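Local coordinates for protein phosphotriesterase, putative (Deinococcus radiodurans, PDB 4J35) that probably hydrolyses lactones at a two-metal centre and, in this engineered form, is directed toward organophosphate hydrolysis, at residues A[215-219]-A[220-224]; A[274-278]-A[279-283]; A[294-297]-A[298-302]; A[8-12]-A[13-17]. The protein carries 7 engineered substitutions. All coordinates share one frame; numbering follows the deposited sequence.

Interaction 1: A[215-219]-A[220-224]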
loop_
_atom_site.group_PDB
_atom_site.type_symbol
_atom_site.label_atom_id
_atom_site.label_comp_id
_atom_site.label_asym_id
_atom_site.label_seq_id
_atom_site.Cartn_x
_atom_site.Cartn_y
_atom_site.Cartn_z
ATOM N N ARG A 215 6.906 4.829 17.751
ATOM C CA ARG A 215 8.062 4.188 18.388
ATOM C C ARG A 215 7.673 2.806 18.902
ATOM O O ARG A 215 8.406 1.824 18.775
ATOM C CB ARG A 215 8.558 5.064 19.518
ATOM C CG ARG A 215 9.332 6.276 19.005
ATOM C CD ARG A 215 10.020 7.013 20.104
ATOM N NE ARG A 215 9.103 7.894 20.792
ATOM C CZ ARG A 215 9.135 9.215 20.740
ATOM N NH1 ARG A 215 10.052 9.862 20.024
ATOM N NH2 ARG A 215 8.210 9.894 21.410
ATOM N N GLU A 216 6.480 2.720 19.444
ATOM C CA GLU A 216 6.007 1.420 19.894
ATOM C C GLU A 216 5.894 0.381 18.773
ATOM O O GLU A 216 6.226 -0.776 18.955
ATOM C CB GLU A 216 4.663 1.550 20.577
ATOM C CG GLU A 216 4.232 0.259 21.183
ATOM C CD GLU A 216 2.918 0.372 21.909
ATOM O OE1 GLU A 216 2.407 1.506 22.016
ATOM O OE2 GLU A 216 2.415 -0.681 22.371
ATOM N N THR A 217 5.398 0.786 17.607
ATOM C CA THR A 217 5.340 -0.114 16.484
ATOM C C THR A 217 6.723 -0.552 16.035
ATOM O O THR A 217 6.939 -1.749 15.732
ATOM C CB THR A 217 4.587 0.605 15.258
ATOM O OG1 THR A 217 3.341 1.116 15.723
ATOM C CG2 THR A 217 4.308 -0.376 14.166
ATOM N N LEU A 218 7.662 0.414 16.004
ATOM C CA LEU A 218 9.000 0.224 15.431
ATOM C C LEU A 218 9.790 -0.762 16.297
ATOM O O LEU A 218 10.704 -1.439 15.855
ATOM C CB LEU A 218 9.767 1.532 15.372
ATOM C CG LEU A 218 9.248 2.363 14.162
ATOM C CD1 LEU A 218 9.662 3.788 14.316
ATOM C CD2 LEU A 218 9.820 1.748 12.900
ATOM N N ARG A 219 9.388 -0.804 17.538
ATOM C CA ARG A 219 9.949 -1.752 18.518
ATOM C C ARG A 219 9.939 -3.235 18.059
ATOM O O ARG A 219 10.746 -4.049 18.531
ATOM C CB ARG A 219 9.149 -1.601 19.811
ATOM C CG ARG A 219 9.651 -2.370 20.978
ATOM C CD ARG A 219 10.652 -1.525 21.744
ATOM N NE ARG A 219 9.998 -0.642 22.712
ATOM C CZ ARG A 219 9.957 -0.856 24.027
ATOM N NH1 ARG A 219 10.546 -1.924 24.563
ATOM N NH2 ARG A 219 9.333 0.009 24.820
ATOM N N HIS A 220 9.033 -3.592 17.142
ATOM C CA HIS A 220 8.864 -4.977 16.714
ATOM C C HIS A 220 9.755 -5.331 15.566
ATOM O O HIS A 220 9.742 -6.471 15.096
ATOM C CB HIS A 220 7.399 -5.249 16.377
ATOM C CG HIS A 220 6.510 -5.201 17.573
ATOM N ND1 HIS A 220 5.751 -4.101 17.891
ATOM C CD2 HIS A 220 6.324 -6.091 18.577
ATOM C CE1 HIS A 220 5.097 -4.326 19.016
ATOM N NE2 HIS A 220 5.440 -5.524 19.461
ATOM N N GLY A 221 10.516 -4.331 15.115
ATOM C CA GLY A 221 11.501 -4.509 14.067
ATOM C C GLY A 221 10.937 -4.283 12.680
ATOM O O GLY A 221 11.661 -4.456 11.690
ATOM N N VAL A 222 9.649 -3.969 12.619
ATOM C CA VAL A 222 8.983 -3.746 11.348
ATOM C C VAL A 222 9.305 -2.359 10.833
ATOM O O VAL A 222 9.830 -1.499 11.540
ATOM C CB VAL A 222 7.424 -3.925 11.416
ATOM C CG1 VAL A 222 7.045 -5.386 11.837
ATOM C CG2 VAL A 222 6.773 -2.883 12.368
ATOM N N SER A 223 8.961 -2.140 9.572
ATOM C CA SER A 223 8.976 -0.787 9.050
ATOM C C SER A 223 7.576 -0.145 9.064
ATOM O O SER A 223 6.552 -0.818 9.223
ATOM C CB SER A 223 9.519 -0.844 7.641
ATOM O OG SER A 223 10.845 -1.317 7.636
ATOM N N ILE A 224 7.520 1.185 8.879
ATOM C CA ILE A 224 6.251 1.851 8.946
ATOM C C ILE A 224 6.232 2.838 7.815
ATOM O O ILE A 224 7.288 3.358 7.475
ATOM C CB ILE A 224 6.041 2.558 10.291
ATOM C CG1 ILE A 224 7.104 3.575 10.577
ATOM C CG2 ILE A 224 6.078 1.505 11.419
ATOM C CD1 ILE A 224 6.737 4.521 11.757
HETATM O O HOH W 1 11.982 -1.369 13.304
#
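The backbone turns out of helix 211-218 through a type I beta turn from Leu218 to Gly221, closed by Gly221 N donating to Leu218 O at 3.0 Å; the preceding i to i+3 bond, His220 N to Thr217 O at 3.1 Å, is nearly straight at 167°. Gly221, with phi 90°, breaks the helical course and bends the chain toward the next strand. The His220 ring turns its ND1 edge to the end of the helix, and ND1 adds a weak bond to Thr217 O at 3.4 Å, so that this carbonyl, near the ring plane, receives two donors from one residue. This return is the helix-to-strand half of a beta-alpha-beta crossover, strand 200-202, helix 211-218, strand 223-226, in a TIM-barrel fold. Ile224 points back at the helix: CD1 meets Leu218 CD1 at 4.0 Å, the two side chains crossing at about a right angle. Thr217 CG2, anti to its own N, touches both Ile224 CG2 (3.8 Å) and Val222 CG2 (3.9 Å), while Thr217 OG1 bonds instead to Tyr213 O within the helix. A water donates to both Leu218 O and Val222 O, bridging the turn to the start of the strand. Thr217 and Val222 also touch Ile202 of the neighbouring strand, and His220 packs on Ala187 and Glu188 of helix 183-192.

Interaction 2: A[274-278]-A[279-283]. Engineered in segment 274-278: Leu274 (natural residue Pro).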
loop_
_atom_site.group_PDB
_atom_site.type_symbol
_atom_site.label_atom_id
_atom_site.label_comp_id
_atom_site.label_asym_id
_atom_site.label_seq_id
_atom_site.Cartn_x
_atom_site.Cartn_y
_atom_site.Cartn_z
ATOM N N LEU A 274 -17.000 10.915 -9.553
ATOM C CA LEU A 274 -17.550 11.520 -8.358
ATOM C C LEU A 274 -16.908 12.879 -8.143
ATOM O O LEU A 274 -15.689 12.976 -7.955
ATOM C CB LEU A 274 -17.245 10.625 -7.158
ATOM C CG LEU A 274 -17.639 11.161 -5.788
ATOM C CD1 LEU A 274 -19.079 11.651 -5.768
ATOM C CD2 LEU A 274 -17.435 10.063 -4.770
ATOM N N ALA A 275 -17.733 13.917 -8.164
ATOM C CA ALA A 275 -17.265 15.289 -7.994
ATOM C C ALA A 275 -16.908 15.568 -6.547
ATOM O O ALA A 275 -17.680 15.286 -5.631
ATOM C CB ALA A 275 -18.331 16.259 -8.455
ATOM N N ILE A 276 -15.726 16.129 -6.350
ATOM C CA ILE A 276 -15.275 16.522 -5.020
ATOM C C ILE A 276 -15.975 17.820 -4.618
ATOM O O ILE A 276 -15.929 18.786 -5.365
ATOM C CB ILE A 276 -13.759 16.739 -5.018
ATOM C CG1 ILE A 276 -13.066 15.452 -5.461
ATOM C CG2 ILE A 276 -13.282 17.170 -3.638
ATOM C CD1 ILE A 276 -13.381 14.236 -4.576
ATOM N N PRO A 277 -16.660 17.826 -3.458
ATOM C CA PRO A 277 -17.334 19.042 -2.988
ATOM C C PRO A 277 -16.334 20.161 -2.777
ATOM O O PRO A 277 -15.177 19.899 -2.502
ATOM C CB PRO A 277 -17.929 18.631 -1.639
ATOM C CG PRO A 277 -17.956 17.142 -1.655
ATOM C CD PRO A 277 -16.786 16.729 -2.489
ATOM N N GLU A 278 -16.791 21.402 -2.890
ATOM C CA GLU A 278 -15.896 22.542 -2.820
ATOM C C GLU A 278 -15.135 22.574 -1.507
ATOM O O GLU A 278 -13.930 22.783 -1.483
ATOM C CB GLU A 278 -16.689 23.846 -3.038
ATOM C CG GLU A 278 -17.234 24.003 -4.458
ATOM C CD GLU A 278 -18.526 23.189 -4.745
ATOM O OE1 GLU A 278 -18.942 22.342 -3.910
ATOM O OE2 GLU A 278 -19.129 23.424 -5.823
ATOM N N ALA A 279 -15.829 22.343 -0.403
ATOM C CA ALA A 279 -15.188 22.382 0.909
ATOM C C ALA A 279 -14.022 21.391 1.041
ATOM O O ALA A 279 -13.115 21.594 1.851
ATOM C CB ALA A 279 -16.218 22.098 1.993
ATOM N N ALA A 280 -14.055 20.322 0.252
ATOM C CA ALA A 280 -13.097 19.231 0.403
ATOM C C ALA A 280 -11.894 19.396 -0.511
ATOM O O ALA A 280 -10.961 18.612 -0.459
ATOM C CB ALA A 280 -13.786 17.891 0.121
ATOM N N LEU A 281 -11.905 20.410 -1.365
ATOM C CA LEU A 281 -10.825 20.547 -2.338
ATOM C C LEU A 281 -9.442 20.680 -1.684
ATOM O O LEU A 281 -8.446 20.174 -2.209
ATOM C CB LEU A 281 -11.090 21.736 -3.243
ATOM C CG LEU A 281 -12.220 21.469 -4.237
ATOM C CD1 LEU A 281 -12.543 22.704 -5.054
ATOM C CD2 LEU A 281 -11.856 20.315 -5.164
ATOM N N PRO A 282 -9.361 21.404 -0.563
ATOM C CA PRO A 282 -8.020 21.530 0.016
ATOM C C PRO A 282 -7.464 20.187 0.494
ATOM O O PRO A 282 -6.270 19.966 0.369
ATOM C CB PRO A 282 -8.237 22.494 1.192
ATOM C CG PRO A 282 -9.439 23.315 0.781
ATOM C CD PRO A 282 -10.320 22.348 0.037
ATOM N N ALA A 283 -8.329 19.330 1.021
ATOM C CA ALA A 283 -7.929 18.031 1.550
ATOM C C ALA A 283 -7.275 17.175 0.480
ATOM O O ALA A 283 -6.374 16.383 0.770
ATOM C CB ALA A 283 -9.133 17.321 2.094
#
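Pro277 O receives Ala280 N at 3.0 Å, with an N-H...O angle of 147°, and Glu278 O receives Leu281 N at 3.1 Å, a straighter bond at 168°. These consecutive i to i+3 bonds define a short 3-10 turn at 278-280, which leads from the loop after strand 266-269 into helix 281-284. Inside the second segment Ala283 N makes a weak bond to Ala280 O, and Ala283 is also joined by a backbone bond to Gln232, which ties the start of the following helix to that residue. Glu278 N, by contrast, is buried by the contact and finds no partner anywhere in the model. Pro282 has no N-H to give, so the donor series is interrupted just beyond Leu281. Apolar contacts close the turn on one side: Ile276 places CG2 anti to its backbone N, where it reaches both Ala280 CB (3.9 Å) and Leu281 CD2 (3.8 Å), the Ile276 and Leu281 side chains meeting at a slant. Ala280 CB also approaches Pro277 O, the acceptor of its own N-H, to 3.6 Å, and meets Pro277 CD at 4.1 Å.

Interaction 3: A[294-297]-A[298-302]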
loop_
_atom_site.group_PDB
_atom_site.type_symbol
_atom_site.label_atom_id
_atom_site.label_comp_id
_atom_site.label_asym_id
_atom_site.label_seq_id
_atom_site.Cartn_x
_atom_site.Cartn_y
_atom_site.Cartn_z
ATOM N N ASP A 294 7.933 16.392 -5.678
ATOM C CA ASP A 294 8.000 17.837 -5.926
ATOM C C ASP A 294 8.003 18.697 -4.663
ATOM O O ASP A 294 8.572 19.797 -4.677
ATOM C CB ASP A 294 6.816 18.328 -6.815
ATOM C CG ASP A 294 6.806 17.707 -8.177
ATOM O OD1 ASP A 294 7.771 17.003 -8.519
ATOM O OD2 ASP A 294 5.837 17.963 -8.940
ATOM N N ASP A 295 7.329 18.237 -3.607
ATOM C CA ASP A 295 7.070 19.089 -2.443
ATOM C C ASP A 295 7.749 18.532 -1.173
ATOM O O ASP A 295 8.327 19.272 -0.378
ATOM C CB ASP A 295 5.596 19.177 -2.139
ATOM C CG ASP A 295 4.796 19.771 -3.290
ATOM O OD1 ASP A 295 5.263 20.803 -3.815
ATOM O OD2 ASP A 295 3.761 19.166 -3.625
ATOM N N ILE A 296 7.665 17.227 -0.997
ATOM C CA ILE A 296 8.070 16.638 0.293
ATOM C C ILE A 296 9.563 16.477 0.422
ATOM O O ILE A 296 10.159 16.976 1.377
ATOM C CB ILE A 296 7.388 15.275 0.513
ATOM C CG1 ILE A 296 5.864 15.433 0.482
ATOM C CG2 ILE A 296 7.886 14.633 1.819
ATOM C CD1 ILE A 296 5.313 16.378 1.535
ATOM N N LEU A 297 10.186 15.738 -0.480
ATOM C CA LEU A 297 11.614 15.491 -0.340
ATOM C C LEU A 297 12.451 16.777 -0.232
ATOM O O LEU A 297 13.391 16.872 0.550
ATOM C CB LEU A 297 12.123 14.582 -1.473
ATOM C CG LEU A 297 11.418 13.228 -1.613
ATOM C CD1 LEU A 297 12.115 12.360 -2.659
ATOM C CD2 LEU A 297 11.302 12.463 -0.261
ATOM N N PRO A 298 12.119 17.800 -1.035
ATOM C CA PRO A 298 12.921 19.018 -0.963
ATOM C C PRO A 298 12.662 19.688 0.362
ATOM O O PRO A 298 13.511 20.380 0.916
ATOM C CB PRO A 298 12.347 19.898 -2.123
ATOM C CG PRO A 298 11.764 18.933 -3.072
ATOM C CD PRO A 298 11.209 17.776 -2.193
ATOM N N ASP A 299 11.460 19.498 0.882
ATOM C CA ASP A 299 11.154 20.145 2.139
ATOM C C ASP A 299 11.949 19.419 3.280
ATOM O O ASP A 299 12.444 20.063 4.175
ATOM C CB ASP A 299 9.667 20.136 2.419
ATOM C CG ASP A 299 9.318 20.957 3.625
ATOM O OD1 ASP A 299 9.507 22.183 3.571
ATOM O OD2 ASP A 299 8.877 20.379 4.633
ATOM N N LEU A 300 12.106 18.110 3.187
ATOM C CA LEU A 300 12.908 17.394 4.207
ATOM C C LEU A 300 14.382 17.838 4.137
ATOM O O LEU A 300 14.999 18.109 5.162
ATOM C CB LEU A 300 12.799 15.888 4.017
ATOM C CG LEU A 300 11.418 15.300 4.299
ATOM C CD1 LEU A 300 11.393 13.840 3.895
ATOM C CD2 LEU A 300 11.056 15.466 5.780
ATOM N N ARG A 301 14.934 17.919 2.926
ATOM C CA ARG A 301 16.292 18.422 2.737
ATOM C C ARG A 301 16.444 19.831 3.320
ATOM O O ARG A 301 17.418 20.119 4.041
ATOM C CB ARG A 301 16.678 18.394 1.256
ATOM C CG ARG A 301 16.819 16.978 0.724
ATOM C CD ARG A 301 18.077 16.312 1.319
ATOM N NE ARG A 301 19.299 16.975 0.850
ATOM C CZ ARG A 301 20.166 17.673 1.581
ATOM N NH1 ARG A 301 20.011 17.849 2.886
ATOM N NH2 ARG A 301 21.207 18.224 0.969
ATOM N N ARG A 302 15.497 20.711 2.996
ATOM C CA ARG A 302 15.476 22.032 3.611
ATOM C C ARG A 302 15.543 21.945 5.136
ATOM O O ARG A 302 16.155 22.792 5.782
ATOM C CB ARG A 302 14.237 22.801 3.262
ATOM C CG ARG A 302 14.316 24.256 3.694
ATOM C CD ARG A 302 12.987 25.032 3.451
ATOM N NE ARG A 302 11.837 24.335 4.048
ATOM C CZ ARG A 302 11.641 24.175 5.364
ATOM N NH1 ARG A 302 12.505 24.673 6.242
ATOM N NH2 ARG A 302 10.577 23.514 5.812
#
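Ile296 and Leu300 lie side by side and point the same way from helix 291-303, one turn apart, with Ile296 CG2 meeting Leu300 CD1 at 4.2 Å. Their backbones are joined by Leu300 N to Ile296 O at 2.9 Å. Leu297 turns to a different face, where its CB and Pro298 CD are held close, 3.4 Å apart, by the peptide link that joins the two residues. The Pro298 ring sits alongside the preceding turn with CG 3.7 Å from Asp294 O; lacking an N-H, it leaves the helix kinked just after the wider pi-type turn at 294-296. Asp299 N then makes two weak bonds, to Asp295 O and Ile296 O, and regular winding is back from Leu300 N onward, with Arg301 N to Leu297 O next at 3.0 Å. Asp299 has CG anti to its backbone N (chi1 -173°), carrying the carboxylate toward Arg302. There NH2 meets OD1 on its syn side at 2.8 Å, close to the guanidinium plane but 34° out of the carboxylate plane, and NE adds a weak second bond; Asp299 OD2 pairs with Arg303. Asp294 forms a salt bridge with Arg59, while Arg301 pairs with Glu307 and bonds to Ile305 O. The apolar ridge of Ile296 and Leu300 packs on Leu244 of helix 240-251, and Leu300 continues to Leu247 and to Met313 of helix 307-322.

Interaction 4: A[8-12]-A[13-17]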
loop_
_atom_site.group_PDB
_atom_site.type_symbol
_atom_site.label_atom_id
_atom_site.label_comp_id
_atom_site.label_asym_id
_atom_site.label_seq_id
_atom_site.Cartn_x
_atom_site.Cartn_y
_atom_site.Cartn_z
ATOM N N GLY A 8 7.143 -9.719 -14.415
ATOM C CA GLY A 8 8.137 -10.740 -14.109
ATOM C C GLY A 8 9.051 -10.333 -12.971
ATOM O O GLY A 8 8.934 -9.235 -12.436
ATOM N N ALA A 9 9.973 -11.214 -12.606
ATOM C CA ALA A 9 10.869 -10.969 -11.482
ATOM C C ALA A 9 11.901 -9.909 -11.822
ATOM O O ALA A 9 12.328 -9.792 -12.971
ATOM C CB ALA A 9 11.560 -12.258 -11.078
ATOM N N VAL A 10 12.298 -9.144 -10.808
ATOM C CA VAL A 10 13.191 -8.000 -10.995
ATOM C C VAL A 10 14.206 -7.948 -9.864
ATOM O O VAL A 10 13.851 -8.132 -8.706
ATOM C CB VAL A 10 12.405 -6.678 -11.011
ATOM C CG1 VAL A 10 13.337 -5.499 -10.862
ATOM C CG2 VAL A 10 11.617 -6.568 -12.284
ATOM N N ALA A 11 15.474 -7.697 -10.189
ATOM C CA ALA A 11 16.507 -7.667 -9.168
ATOM C C ALA A 11 16.276 -6.544 -8.158
ATOM O O ALA A 11 15.904 -5.446 -8.515
ATOM C CB ALA A 11 17.881 -7.522 -9.812
ATOM N N ALA A 12 16.506 -6.829 -6.886
ATOM C CA ALA A 12 16.420 -5.803 -5.851
ATOM C C ALA A 12 17.113 -4.484 -6.231
ATOM O O ALA A 12 16.574 -3.405 -5.970
ATOM C CB ALA A 12 16.974 -6.344 -4.541
ATOM N N ALA A 13 18.300 -4.551 -6.843
ATOM C CA ALA A 13 19.023 -3.326 -7.200
ATOM C C ALA A 13 18.398 -2.582 -8.380
ATOM O O ALA A 13 18.753 -1.433 -8.639
ATOM C CB ALA A 13 20.502 -3.620 -7.479
ATOM N N GLN A 14 17.475 -3.229 -9.091
ATOM C CA GLN A 14 16.762 -2.586 -10.205
ATOM C C GLN A 14 15.426 -1.948 -9.815
ATOM O O GLN A 14 14.741 -1.400 -10.679
ATOM C CB GLN A 14 16.494 -3.585 -11.340
ATOM C CG GLN A 14 17.718 -4.019 -12.061
ATOM C CD GLN A 14 18.668 -2.865 -12.274
ATOM O OE1 GLN A 14 18.357 -1.890 -12.979
ATOM N NE2 GLN A 14 19.835 -2.951 -11.637
ATOM N N LEU A 15 15.049 -2.001 -8.541
ATOM C CA LEU A 15 13.778 -1.379 -8.132
ATOM C C LEU A 15 13.863 0.143 -8.185
ATOM O O LEU A 15 12.913 0.821 -8.574
ATOM C CB LEU A 15 13.373 -1.823 -6.721
ATOM C CG LEU A 15 12.987 -3.292 -6.545
ATOM C CD1 LEU A 15 12.516 -3.558 -5.099
ATOM C CD2 LEU A 15 11.912 -3.702 -7.540
ATOM N N GLY A 16 15.019 0.674 -7.810
ATOM C CA GLY A 16 15.206 2.101 -7.724
ATOM C C GLY A 16 14.294 2.772 -6.717
ATOM O O GLY A 16 13.781 2.152 -5.782
ATOM N N ALA A 17 14.109 4.072 -6.908
ATOM C CA ALA A 17 13.253 4.858 -6.044
ATOM C C ALA A 17 11.826 4.295 -6.193
ATOM O O ALA A 17 11.336 4.121 -7.313
ATOM C CB ALA A 17 13.311 6.321 -6.467
HETATM O O HOH W 2 16.927 -0.481 -5.533
#
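Val10 CG1 marks the close side of this contact, touching Gln14 CB at 3.7 Å and Leu15 CD2 at 4.0 Å. The chain here leaves strand 8-10, half of an antiparallel two-strand hairpin with strand 3-5, and makes a short turn before strand 17-26, a strand of the barrel sheet in this TIM-barrel fold. With CG1 anti to its N (chi1 166°), Val10 sends that methyl toward the turn, crossing Gln14 at about a right angle and Leu15 more obliquely. Leu15 is buried and lies against both Val10 and Ala3 of the neighbouring strand, which makes this side apolar and continuous with the hairpin; its CG is also 3.6 Å from Ala12 O. The turn itself is drawn together by Gln14 N, which donates to Ala11 O at 2.8 Å, and by a weaker bond from Leu15 N to Ala12 O at 3.3 Å. The solvent side is looser. Ala11, Ala13 and Gln14 are exposed, and the Gln14 chain, bent at chi2, takes its amide away from the first segment; beyond CB, CG only just reaches Ala11 CB at 4.2 Å. Gly16, with positive phi, then redirects the chain, while Leu15 O accepts from Thr63 OG1. A water completes the exit from the turn, donating to Ala12 O at 3.0 Å and weakly accepting from Gly16 N.

In the fold
All four contacts are local turns or helical stretches within one TIM-barrel chain, and none touches another. Along the sequence interaction 4 comes first, then interactions 1, 2 and 3. Interactions 4 and 1, centres about 25 Å apart, probably shape the entries to barrel strands 17-26 and 223-226, in different parallel sheets. Interactions 2 and 3 follow strand 266-269, outside the metal centre: interaction 2 leads into helix 281-284, which precedes helix 291-303 of interaction 3, centres about 26 Å apart. Interactions 2 and 4 are on opposite sides of the chain's centre. Interaction 1 comes nearest the metal-binding residues, Ile224 about 9 Å from His204, side chain to side chain, but does not touch them.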